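Local coordinates for putative carbohydrate binding protein (PDB 3QEC), which probably binds carbohydrates, being linked to heparin and suramin binding, with possible roles in carbohydrate transport and biofilm formation, at residues Glu23-Asp29 / Arg98-Ile104; Phe10-Tyr15 / Asp81-Tyr87; Phe63-Ala69 / Thr127-Thr133. Where two conformers were deposited one is given. Numbering follows the deposited sequence.

Contact 1: Glu23-Asp29 / Arg98-Ile104; sequences EGVINGD and RFDFDHI
Strands 24-29 and 98-102 run antiparallel (166°, axes 4.8 Å apart), with Ile26, which loses most area to the contact, pairing with Phe101. Ile26 N to Phe101 O (3.1 Å) and Phe101 N to Ile26 O (2.9 Å) set the register, and Gly28 N to Phe99 O (3.1 Å) and Phe99 N to Gly28 O (3.0 Å) repeat it. Phe99, chi1 p, folds its ring back over Gly28, whose CA lies 3.7 Å from the ring centroid in CH-pi contact; a beta carbon there would clash. Beyond Phe101 a G1 bulge sets His103 (phi/psi 52°/45°) and Ile104 opposite Gly24, and Ile104 N donates to Gly24 O (2.8 Å). Ile26 (m, t) brings CD1 to 4.0 Å from Ile104 CG2. Ile26 and Phe101 pack on Leu49 and Ile111 of the facing sheet, and Ile104 on Leu49, as in a beta sandwich. On the outer face Asn27 ND2 donates to Asp100 OD1 (2.7 Å), and Asp29 turns to Lys145. One face is thus core, the other mostly polar surface.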
loop_
_atom_site.group_PDB
_atom_site.type_symbol
_atom_site.label_atom_id
_atom_site.label_comp_id
_atom_site.label_asym_id
_atom_site.label_seq_id
_atom_site.Cartn_x
_atom_site.Cartn_y
_atom_site.Cartn_z
ATOM N N GLU A 23 -4.136 18.759 -7.653
ATOM C CA GLU A 23 -2.968 19.546 -7.224
ATOM C C GLU A 23 -2.376 19.089 -5.873
ATOM O O GLU A 23 -1.388 19.665 -5.425
ATOM C CB GLU A 23 -3.347 21.039 -7.103
ATOM C CG GLU A 23 -3.775 21.712 -8.401
ATOM C CD GLU A 23 -2.718 22.276 -9.339
ATOM O OE1 GLU A 23 -1.543 21.844 -9.282
ATOM O OE2 GLU A 23 -3.089 23.134 -10.173
ATOM N N GLY A 24 -2.989 18.100 -5.236
ATOM C CA GLY A 24 -2.562 17.597 -3.937
ATOM C C GLY A 24 -1.181 16.974 -3.895
ATOM O O GLY A 24 -0.741 16.346 -4.859
ATOM N N VAL A 25 -0.497 17.161 -2.758
ATOM C CA VAL A 25 0.849 16.658 -2.454
ATOM C C VAL A 25 0.763 15.691 -1.264
ATOM O O VAL A 25 0.203 16.055 -0.233
ATOM C CB VAL A 25 1.816 17.850 -2.151
ATOM C CG1 VAL A 25 3.111 17.375 -1.501
ATOM C CG2 VAL A 25 2.108 18.661 -3.404
ATOM N N ILE A 26 1.306 14.475 -1.408
ATOM C CA ILE A 26 1.357 13.460 -0.337
ATOM C C ILE A 26 2.825 13.147 -0.054
ATOM O O ILE A 26 3.592 12.903 -0.987
ATOM C CB ILE A 26 0.523 12.165 -0.638
ATOM C CG1 ILE A 26 -0.989 12.483 -0.752
ATOM C CG2 ILE A 26 0.762 11.080 0.434
ATOM C CD1 ILE A 26 -1.929 11.261 -1.017
ATOM N N ASN A 27 3.211 13.199 1.231
ATOM C CA ASN A 27 4.555 12.869 1.744
ATOM C C ASN A 27 4.428 11.782 2.768
ATOM O O ASN A 27 3.455 11.747 3.518
ATOM C CB ASN A 27 5.251 14.078 2.384
ATOM C CG ASN A 27 5.221 15.318 1.548
ATOM O OD1 ASN A 27 4.411 16.223 1.772
ATOM N ND2 ASN A 27 6.094 15.384 0.566
ATOM N N GLY A 28 5.423 10.930 2.853
ATOM C CA GLY A 28 5.364 9.885 3.852
ATOM C C GLY A 28 6.646 9.132 4.034
ATOM O O GLY A 28 7.627 9.374 3.327
ATOM N N ASP A 29 6.603 8.191 4.980
ATOM C CA ASP A 29 7.704 7.327 5.380
ATOM C C ASP A 29 7.223 5.908 5.479
ATOM O O ASP A 29 6.121 5.659 5.985
ATOM C CB ASP A 29 8.290 7.794 6.721
ATOM C CG ASP A 29 8.936 9.167 6.651
ATOM O OD1 ASP A 29 10.030 9.281 6.055
ATOM O OD2 ASP A 29 8.349 10.124 7.192
ATOM N N ARG A 98 11.586 7.523 2.403
ATOM C CA ARG A 98 10.660 8.628 2.149
ATOM C C ARG A 98 10.112 8.531 0.742
ATOM O O ARG A 98 10.870 8.260 -0.188
ATOM C CB ARG A 98 11.320 10.013 2.360
ATOM C CG ARG A 98 12.195 10.134 3.618
ATOM C CD ARG A 98 12.761 11.531 3.803
ATOM N NE ARG A 98 14.197 11.514 4.103
ATOM C CZ ARG A 98 15.160 11.780 3.220
ATOM N NH1 ARG A 98 14.854 12.101 1.967
ATOM N NH2 ARG A 98 16.435 11.743 3.586
ATOM N N PHE A 99 8.788 8.742 0.591
ATOM C CA PHE A 99 8.086 8.754 -0.693
ATOM C C PHE A 99 7.307 10.064 -0.857
ATOM O O PHE A 99 6.980 10.718 0.136
ATOM C CB PHE A 99 7.143 7.544 -0.830
ATOM C CG PHE A 99 6.060 7.430 0.220
ATOM C CD1 PHE A 99 4.875 8.158 0.105
ATOM C CD2 PHE A 99 6.201 6.554 1.297
ATOM C CE1 PHE A 99 3.875 8.053 1.073
ATOM C CE2 PHE A 99 5.191 6.433 2.257
ATOM C CZ PHE A 99 4.030 7.179 2.136
ATOM N N ASP A 100 7.005 10.432 -2.110
ATOM C CA ASP A 100 6.282 11.655 -2.452
ATOM C C ASP A 100 5.369 11.415 -3.658
ATOM O O ASP A 100 5.768 10.711 -4.584
ATOM C CB ASP A 100 7.277 12.806 -2.760
ATOM C CG ASP A 100 8.271 13.107 -1.651
ATOM O OD1 ASP A 100 7.919 13.873 -0.733
ATOM O OD2 ASP A 100 9.386 12.541 -1.681
ATOM N N PHE A 101 4.170 12.014 -3.657
ATOM C CA PHE A 101 3.204 11.981 -4.750
ATOM C C PHE A 101 2.824 13.405 -5.070
ATOM O O PHE A 101 2.733 14.228 -4.156
ATOM C CB PHE A 101 1.955 11.166 -4.402
ATOM C CG PHE A 101 2.126 9.671 -4.272
ATOM C CD1 PHE A 101 2.445 9.095 -3.041
ATOM C CD2 PHE A 101 1.877 8.829 -5.354
ATOM C CE1 PHE A 101 2.564 7.704 -2.906
ATOM C CE2 PHE A 101 1.992 7.436 -5.219
ATOM C CZ PHE A 101 2.340 6.882 -3.996
ATOM N N ASP A 102 2.618 13.713 -6.354
ATOM C CA ASP A 102 2.242 15.054 -6.782
ATOM C C ASP A 102 0.958 14.983 -7.625
ATOM O O ASP A 102 0.600 13.903 -8.107
ATOM C CB ASP A 102 3.402 15.728 -7.545
ATOM C CG ASP A 102 3.852 15.001 -8.792
ATOM O OD1 ASP A 102 3.177 15.155 -9.849
ATOM O OD2 ASP A 102 4.874 14.276 -8.721
ATOM N N HIS A 103 0.256 16.131 -7.778
ATOM C CA HIS A 103 -0.994 16.271 -8.542
ATOM C C HIS A 103 -2.060 15.226 -8.131
ATOM O O HIS A 103 -2.741 14.648 -8.982
ATOM C CB HIS A 103 -0.714 16.236 -10.054
ATOM C CG HIS A 103 0.111 17.400 -10.507
ATOM N ND1 HIS A 103 1.473 17.277 -10.725
ATOM C CD2 HIS A 103 -0.240 18.695 -10.669
ATOM C CE1 HIS A 103 1.896 18.487 -11.053
ATOM N NE2 HIS A 103 0.902 19.374 -11.027
ATOM N N ILE A 104 -2.230 15.027 -6.812
ATOM C CA ILE A 104 -3.202 14.082 -6.277
ATOM C C ILE A 104 -4.602 14.730 -6.219
ATOM O O ILE A 104 -4.803 15.744 -5.531
ATOM C CB ILE A 104 -2.762 13.487 -4.893
ATOM C CG1 ILE A 104 -1.440 12.699 -4.998
ATOM C CG2 ILE A 104 -3.864 12.623 -4.231
ATOM C CD1 ILE A 104 -1.296 11.767 -6.241
HETATM O O HOH W 1 0.907 18.953 -7.021
HETATM O O HOH W 2 0.626 22.211 -11.769
#

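Contact 2: Phe10-Tyr15 / Asp81-Tyr87; sequences FPEHEY and DPRRATY
Here the start of a short helix, residues 12-15, lies against a loop, 81-87, whose residues 82-87 have helical phi/psi without regular helical bonding. Nearest CA pairs are Phe10-Asp81 (6.9 Å) and Tyr15-Tyr87 (8.2 Å), so side chains span the gap. Phe10, chi1 t, has its CA-to-CB bond directed toward the loop and the largest area buried by the contact. Its CD2 lies 3.6 Å from Arg83 CZ, over a face of the guanidinium, its CE1 lies 4.0 Å from Arg84 CB, and Asp81 OD1 sits over a face of the ring. Pro11 takes the N-cap position and points away. Glu12, first residue of the helix, extends (m, t) to place OE2 2.8 Å from Arg83 NH1, a salt bridge met in the plane of the guanidinium. Arg83 is held on the loop side as well: its NE and NH2 bond to Asp81 OD1 (2.9 Å) and OD2 (2.8 Å). An Asx turn, Arg83 N to Asp81 OD1 at 3.0 Å, opens the type I turn 81-84. One turn on, Tyr15 (chi1 m) meets Tyr87 (chi1 m) obliquely, centroids 4.8 Å apart and planes at 46°, with Tyr15 CB 4.2 Å from the Tyr87 centroid in a CH-pi contact. The contact lies at the surface, beside helix 54-63: Phe10 meets Tyr55 edge-to-face, Tyr15 touches Met56, and the Tyr15 hydroxyl hydrogen-bonds to the Thr53 hydroxyl. Both tyrosines rest on Pro51 at the end of strand 46-51, and Arg84 reaches Glu50 of that strand in a salt bridge.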
loop_
_atom_site.group_PDB
_atom_site.type_symbol
_atom_site.label_atom_id
_atom_site.label_comp_id
_atom_site.label_asym_id
_atom_site.label_seq_id
_atom_site.Cartn_x
_atom_site.Cartn_y
_atom_site.Cartn_z
ATOM N N PHE A 10 -16.428 -5.751 -10.354
ATOM C CA PHE A 10 -15.781 -4.447 -10.524
ATOM C C PHE A 10 -16.857 -3.331 -10.551
ATOM O O PHE A 10 -17.748 -3.381 -11.400
ATOM C CB PHE A 10 -14.906 -4.427 -11.794
ATOM C CG PHE A 10 -14.097 -3.161 -11.959
ATOM C CD1 PHE A 10 -12.903 -2.986 -11.271
ATOM C CD2 PHE A 10 -14.529 -2.147 -12.806
ATOM C CE1 PHE A 10 -12.152 -1.827 -11.435
ATOM C CE2 PHE A 10 -13.779 -0.986 -12.968
ATOM C CZ PHE A 10 -12.592 -0.837 -12.289
ATOM N N PRO A 11 -16.832 -2.381 -9.575
ATOM C CA PRO A 11 -17.880 -1.342 -9.512
ATOM C C PRO A 11 -17.553 -0.104 -10.356
ATOM O O PRO A 11 -16.918 0.844 -9.880
ATOM C CB PRO A 11 -17.930 -1.004 -8.017
ATOM C CG PRO A 11 -16.562 -1.335 -7.496
ATOM C CD PRO A 11 -15.860 -2.221 -8.473
ATOM N N GLU A 12 -18.006 -0.117 -11.607
ATOM C CA GLU A 12 -17.777 0.938 -12.601
ATOM C C GLU A 12 -18.167 2.324 -12.079
ATOM O O GLU A 12 -17.346 3.247 -12.203
ATOM C CB GLU A 12 -18.524 0.628 -13.906
ATOM C CG GLU A 12 -17.989 -0.597 -14.643
ATOM C CD GLU A 12 -18.840 -1.193 -15.761
ATOM O OE1 GLU A 12 -19.594 -0.439 -16.421
ATOM O OE2 GLU A 12 -18.713 -2.417 -16.006
ATOM N N HIS A 13 -19.389 2.460 -11.471
ATOM C CA HIS A 13 -19.916 3.704 -10.925
ATOM C C HIS A 13 -18.936 4.333 -9.887
ATOM O O HIS A 13 -18.732 5.556 -9.877
ATOM C CB HIS A 13 -21.313 3.433 -10.319
ATOM C CG HIS A 13 -21.365 2.307 -9.325
ATOM N ND1 HIS A 13 -21.362 0.981 -9.729
ATOM C CD2 HIS A 13 -21.436 2.352 -7.975
ATOM C CE1 HIS A 13 -21.411 0.273 -8.616
ATOM N NE2 HIS A 13 -21.468 1.053 -7.538
ATOM N N GLU A 14 -18.376 3.491 -9.001
ATOM C CA GLU A 14 -17.463 3.958 -7.954
ATOM C C GLU A 14 -16.222 4.604 -8.554
ATOM O O GLU A 14 -15.796 5.641 -8.055
ATOM C CB GLU A 14 -17.079 2.816 -7.015
ATOM C CG GLU A 14 -18.193 2.463 -6.049
ATOM C CD GLU A 14 -17.842 1.374 -5.058
ATOM O OE1 GLU A 14 -16.677 1.343 -4.603
ATOM O OE2 GLU A 14 -18.741 0.580 -4.700
ATOM N N TYR A 15 -15.674 4.027 -9.649
ATOM C CA TYR A 15 -14.499 4.570 -10.325
ATOM C C TYR A 15 -14.869 5.824 -11.155
ATOM O O TYR A 15 -14.100 6.791 -11.162
ATOM C CB TYR A 15 -13.812 3.479 -11.178
ATOM C CG TYR A 15 -13.009 2.521 -10.315
ATOM C CD1 TYR A 15 -11.716 2.838 -9.906
ATOM C CD2 TYR A 15 -13.584 1.353 -9.811
ATOM C CE1 TYR A 15 -11.004 2.008 -9.039
ATOM C CE2 TYR A 15 -12.880 0.509 -8.949
ATOM C CZ TYR A 15 -11.583 0.836 -8.574
ATOM O OH TYR A 15 -10.864 0.023 -7.728
ATOM N N ASP A 81 -9.193 -6.984 -11.943
ATOM C CA ASP A 81 -9.776 -6.509 -13.200
ATOM C C ASP A 81 -8.771 -5.555 -13.895
ATOM O O ASP A 81 -8.199 -4.666 -13.236
ATOM C CB ASP A 81 -11.131 -5.820 -12.935
ATOM C CG ASP A 81 -11.974 -5.525 -14.171
ATOM O OD1 ASP A 81 -11.592 -4.641 -14.950
ATOM O OD2 ASP A 81 -13.063 -6.125 -14.309
ATOM N N PRO A 82 -8.508 -5.736 -15.213
ATOM C CA PRO A 82 -7.513 -4.875 -15.880
ATOM C C PRO A 82 -7.879 -3.386 -15.919
ATOM O O PRO A 82 -6.984 -2.567 -16.126
ATOM C CB PRO A 82 -7.422 -5.465 -17.281
ATOM C CG PRO A 82 -8.680 -6.234 -17.470
ATOM C CD PRO A 82 -9.049 -6.755 -16.139
ATOM N N ARG A 83 -9.151 -3.027 -15.656
ATOM C CA ARG A 83 -9.613 -1.636 -15.645
ATOM C C ARG A 83 -9.106 -0.850 -14.432
ATOM O O ARG A 83 -9.125 0.382 -14.450
ATOM C CB ARG A 83 -11.143 -1.576 -15.661
ATOM C CG ARG A 83 -11.777 -1.855 -17.017
ATOM C CD ARG A 83 -13.287 -1.943 -16.896
ATOM N NE ARG A 83 -13.682 -3.200 -16.257
ATOM C CZ ARG A 83 -14.936 -3.581 -16.034
ATOM N NH1 ARG A 83 -15.950 -2.811 -16.411
ATOM N NH2 ARG A 83 -15.187 -4.756 -15.470
ATOM N N ARG A 84 -8.698 -1.549 -13.368
ATOM C CA ARG A 84 -8.232 -0.929 -12.125
ATOM C C ARG A 84 -6.861 -0.266 -12.293
ATOM O O ARG A 84 -6.636 0.789 -11.715
ATOM C CB ARG A 84 -8.190 -1.992 -11.016
ATOM C CG ARG A 84 -7.505 -1.591 -9.716
ATOM C CD ARG A 84 -6.382 -2.551 -9.456
ATOM N NE ARG A 84 -5.581 -2.157 -8.307
ATOM C CZ ARG A 84 -4.291 -2.436 -8.172
ATOM N NH1 ARG A 84 -3.647 -3.107 -9.121
ATOM N NH2 ARG A 84 -3.627 -2.027 -7.100
ATOM N N ALA A 85 -5.954 -0.880 -13.071
ATOM C CA ALA A 85 -4.579 -0.408 -13.271
ATOM C C ALA A 85 -4.485 1.063 -13.719
ATOM O O ALA A 85 -3.565 1.756 -13.299
ATOM C CB ALA A 85 -3.857 -1.297 -14.270
ATOM N N THR A 86 -5.444 1.544 -14.522
ATOM C CA THR A 86 -5.432 2.909 -15.052
ATOM C C THR A 86 -5.635 3.978 -13.939
ATOM O O THR A 86 -5.290 5.138 -14.155
ATOM C CB THR A 86 -6.431 3.058 -16.220
ATOM O OG1 THR A 86 -6.269 4.348 -16.798
ATOM C CG2 THR A 86 -7.874 2.900 -15.815
ATOM N N TYR A 87 -6.149 3.577 -12.760
ATOM C CA TYR A 87 -6.422 4.443 -11.609
ATOM C C TYR A 87 -5.307 4.415 -10.545
ATOM O O TYR A 87 -5.380 5.177 -9.583
ATOM C CB TYR A 87 -7.749 4.020 -10.954
ATOM C CG TYR A 87 -8.936 4.184 -11.876
ATOM C CD1 TYR A 87 -9.567 5.418 -12.020
ATOM C CD2 TYR A 87 -9.430 3.107 -12.608
ATOM C CE1 TYR A 87 -10.654 5.577 -12.881
ATOM C CE2 TYR A 87 -10.510 3.257 -13.480
ATOM C CZ TYR A 87 -11.113 4.496 -13.618
ATOM O OH TYR A 87 -12.186 4.642 -14.462
#

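Contact 3: Phe63-Ala69 / Thr127-Thr133; sequences FGNLDAA and TEGGTVT
Residues 63-69, irregular in conformation, run antiparallel along the strand 127-133, with Asn65 CA 4.6 Å from Val132 CA and Asp67 CA 4.3 Å from Gly130 CA. Asp67-Gly130 is the single beta bridge: Thr131 N donates to Leu66 O (3.0 Å) and Ala68 N to Gly129 O (2.8 Å). Gly129 has positive phi (81°), and Gly130 is nearly fully extended (160°/-148°); a beta carbon on Gly130 would collide with Leu66 O and Asp67 CA. Toward Thr133 the side chains take over the bonding. Thr131, chi1 p, turns OG1 to donate to Phe63 O (2.7 Å) and accept from Leu66 N (2.9 Å), so one hydroxyl bonds the backbone at two points. Thr133, chi1 m, donates through OG1 to Gly64 O (2.7 Å). Asn65 (m) brings its amide back to the strand edge, where OD1 accepts from Thr133 N (3.0 Å) and ND2 donates to Thr133 O (3.1 Å), as a neighbouring strand's peptide would. At the other end Ala68 CB touches Thr127 CG2 at 4.0 Å. Strand 125-138 is the outermost of its sheet, bonded to strand 107-120 on its other edge; Asp67 turns away to a salt bridge with Arg150 and a hydrogen bond with a glycerol, probably from the crystallisation liquor. The Asn65 amide thus takes edge groups a partner strand would pair, while threonine hydroxyls of the strand satisfy backbone groups of the irregular segment.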
loop_
_atom_site.group_PDB
_atom_site.type_symbol
_atom_site.label_atom_id
_atom_site.label_comp_id
_atom_site.label_asym_id
_atom_site.label_seq_id
_atom_site.Cartn_x
_atom_site.Cartn_y
_atom_site.Cartn_z
ATOM N N PHE A 63 -5.349 -9.266 1.973
ATOM C CA PHE A 63 -3.907 -9.243 1.659
ATOM C C PHE A 63 -3.153 -7.929 1.940
ATOM O O PHE A 63 -1.946 -7.871 1.687
ATOM C CB PHE A 63 -3.688 -9.606 0.170
ATOM C CG PHE A 63 -4.423 -10.842 -0.294
ATOM C CD1 PHE A 63 -3.949 -12.116 0.021
ATOM C CD2 PHE A 63 -5.612 -10.736 -1.010
ATOM C CE1 PHE A 63 -4.650 -13.263 -0.378
ATOM C CE2 PHE A 63 -6.316 -11.881 -1.403
ATOM C CZ PHE A 63 -5.829 -13.139 -1.087
ATOM N N GLY A 64 -3.833 -6.920 2.462
ATOM C CA GLY A 64 -3.262 -5.590 2.665
ATOM C C GLY A 64 -2.376 -5.339 3.865
ATOM O O GLY A 64 -1.532 -4.439 3.810
ATOM N N ASN A 65 -2.587 -6.082 4.972
ATOM C CA ASN A 65 -1.792 -5.930 6.198
ATOM C C ASN A 65 -1.431 -7.325 6.709
ATOM O O ASN A 65 -1.772 -7.712 7.825
ATOM C CB ASN A 65 -2.546 -5.091 7.246
ATOM C CG ASN A 65 -2.620 -3.619 6.911
ATOM O OD1 ASN A 65 -1.631 -2.877 7.025
ATOM N ND2 ASN A 65 -3.807 -3.155 6.512
ATOM N N LEU A 66 -0.729 -8.083 5.861
ATOM C CA LEU A 66 -0.416 -9.478 6.106
ATOM C C LEU A 66 1.079 -9.734 6.122
ATOM O O LEU A 66 1.780 -9.443 5.144
ATOM C CB LEU A 66 -1.112 -10.316 4.993
ATOM C CG LEU A 66 -0.929 -11.851 4.962
ATOM C CD1 LEU A 66 -1.373 -12.513 6.265
ATOM C CD2 LEU A 66 -1.647 -12.454 3.760
ATOM N N ASP A 67 1.554 -10.333 7.233
ATOM C CA ASP A 67 2.948 -10.757 7.418
ATOM C C ASP A 67 3.247 -11.903 6.448
ATOM O O ASP A 67 2.379 -12.753 6.228
ATOM C CB ASP A 67 3.200 -11.187 8.879
ATOM C CG ASP A 67 3.291 -10.045 9.883
ATOM O OD1 ASP A 67 3.436 -8.881 9.455
ATOM O OD2 ASP A 67 3.210 -10.314 11.095
ATOM N N ALA A 68 4.448 -11.900 5.831
ATOM C CA ALA A 68 4.885 -12.938 4.892
ATOM C C ALA A 68 4.945 -14.325 5.570
ATOM O O ALA A 68 4.679 -15.336 4.913
ATOM C CB ALA A 68 6.244 -12.582 4.321
ATOM N N ALA A 69 5.264 -14.369 6.882
ATOM C CA ALA A 69 5.331 -15.630 7.637
ATOM C C ALA A 69 3.940 -16.234 7.870
ATOM O O ALA A 69 3.813 -17.459 7.968
ATOM C CB ALA A 69 6.019 -15.407 8.978
ATOM N N THR A 127 11.830 -15.179 6.911
ATOM C CA THR A 127 11.383 -14.040 6.093
ATOM C C THR A 127 10.521 -13.170 7.008
ATOM O O THR A 127 9.596 -13.673 7.660
ATOM C CB THR A 127 10.701 -14.468 4.790
ATOM O OG1 THR A 127 11.658 -15.192 4.017
ATOM C CG2 THR A 127 10.206 -13.282 3.980
ATOM N N GLU A 128 10.899 -11.890 7.122
ATOM C CA GLU A 128 10.229 -10.933 7.994
ATOM C C GLU A 128 9.487 -9.875 7.166
ATOM O O GLU A 128 9.740 -9.731 5.969
ATOM C CB GLU A 128 11.248 -10.283 8.947
ATOM C CG GLU A 128 11.853 -11.248 9.952
ATOM C CD GLU A 128 12.062 -10.663 11.331
ATOM O OE1 GLU A 128 11.066 -10.532 12.073
ATOM O OE2 GLU A 128 13.219 -10.336 11.674
ATOM N N GLY A 129 8.572 -9.161 7.811
ATOM C CA GLY A 129 7.776 -8.119 7.169
ATOM C C GLY A 129 6.595 -8.664 6.393
ATOM O O GLY A 129 6.144 -9.792 6.628
ATOM N N GLY A 130 6.095 -7.847 5.478
ATOM C CA GLY A 130 4.941 -8.172 4.650
ATOM C C GLY A 130 4.296 -6.935 4.069
ATOM O O GLY A 130 4.986 -5.950 3.780
ATOM N N THR A 131 2.968 -6.981 3.891
ATOM C CA THR A 131 2.202 -5.873 3.312
ATOM C C THR A 131 1.704 -4.934 4.405
ATOM O O THR A 131 1.456 -5.363 5.543
ATOM C CB THR A 131 1.028 -6.384 2.441
ATOM O OG1 THR A 131 0.184 -7.222 3.229
ATOM C CG2 THR A 131 1.491 -7.152 1.208
ATOM N N VAL A 132 1.583 -3.644 4.054
ATOM C CA VAL A 132 1.068 -2.592 4.929
ATOM C C VAL A 132 0.209 -1.651 4.046
ATOM O O VAL A 132 0.647 -1.232 2.969
ATOM C CB VAL A 132 2.156 -1.868 5.784
ATOM C CG1 VAL A 132 3.287 -1.282 4.924
ATOM C CG2 VAL A 132 1.540 -0.812 6.713
ATOM N N THR A 133 -1.046 -1.401 4.480
ATOM C CA THR A 133 -2.034 -0.594 3.754
ATOM C C THR A 133 -2.796 0.308 4.726
ATOM O O THR A 133 -3.294 -0.164 5.752
ATOM C CB THR A 133 -2.996 -1.541 2.991
ATOM O OG1 THR A 133 -2.236 -2.412 2.142
ATOM C CG2 THR A 133 -4.069 -0.810 2.195
#

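How the contacts relate
Contacts 1 and 3 both add chain to a strand by antiparallel backbone bonding, but on opposite sides of the chain's centre and in different sheets. Both are partly buried, their centres about 14 and 10 Å from that of the chain. Contact 1 joins two true strands, and its apolar face fills the space toward the other sheet. Contact 3 sets an irregular segment on the edge of that other sheet, so side-chain hydroxyls and an amide replace much regular bonding. Contact 2 is a surface contact of helix start and loop, built from aromatic rings and a salt-bridge network, with no backbone bond across. Contacts 2 and 3 draw on the same connection between helix 54-63 and strand 89-92.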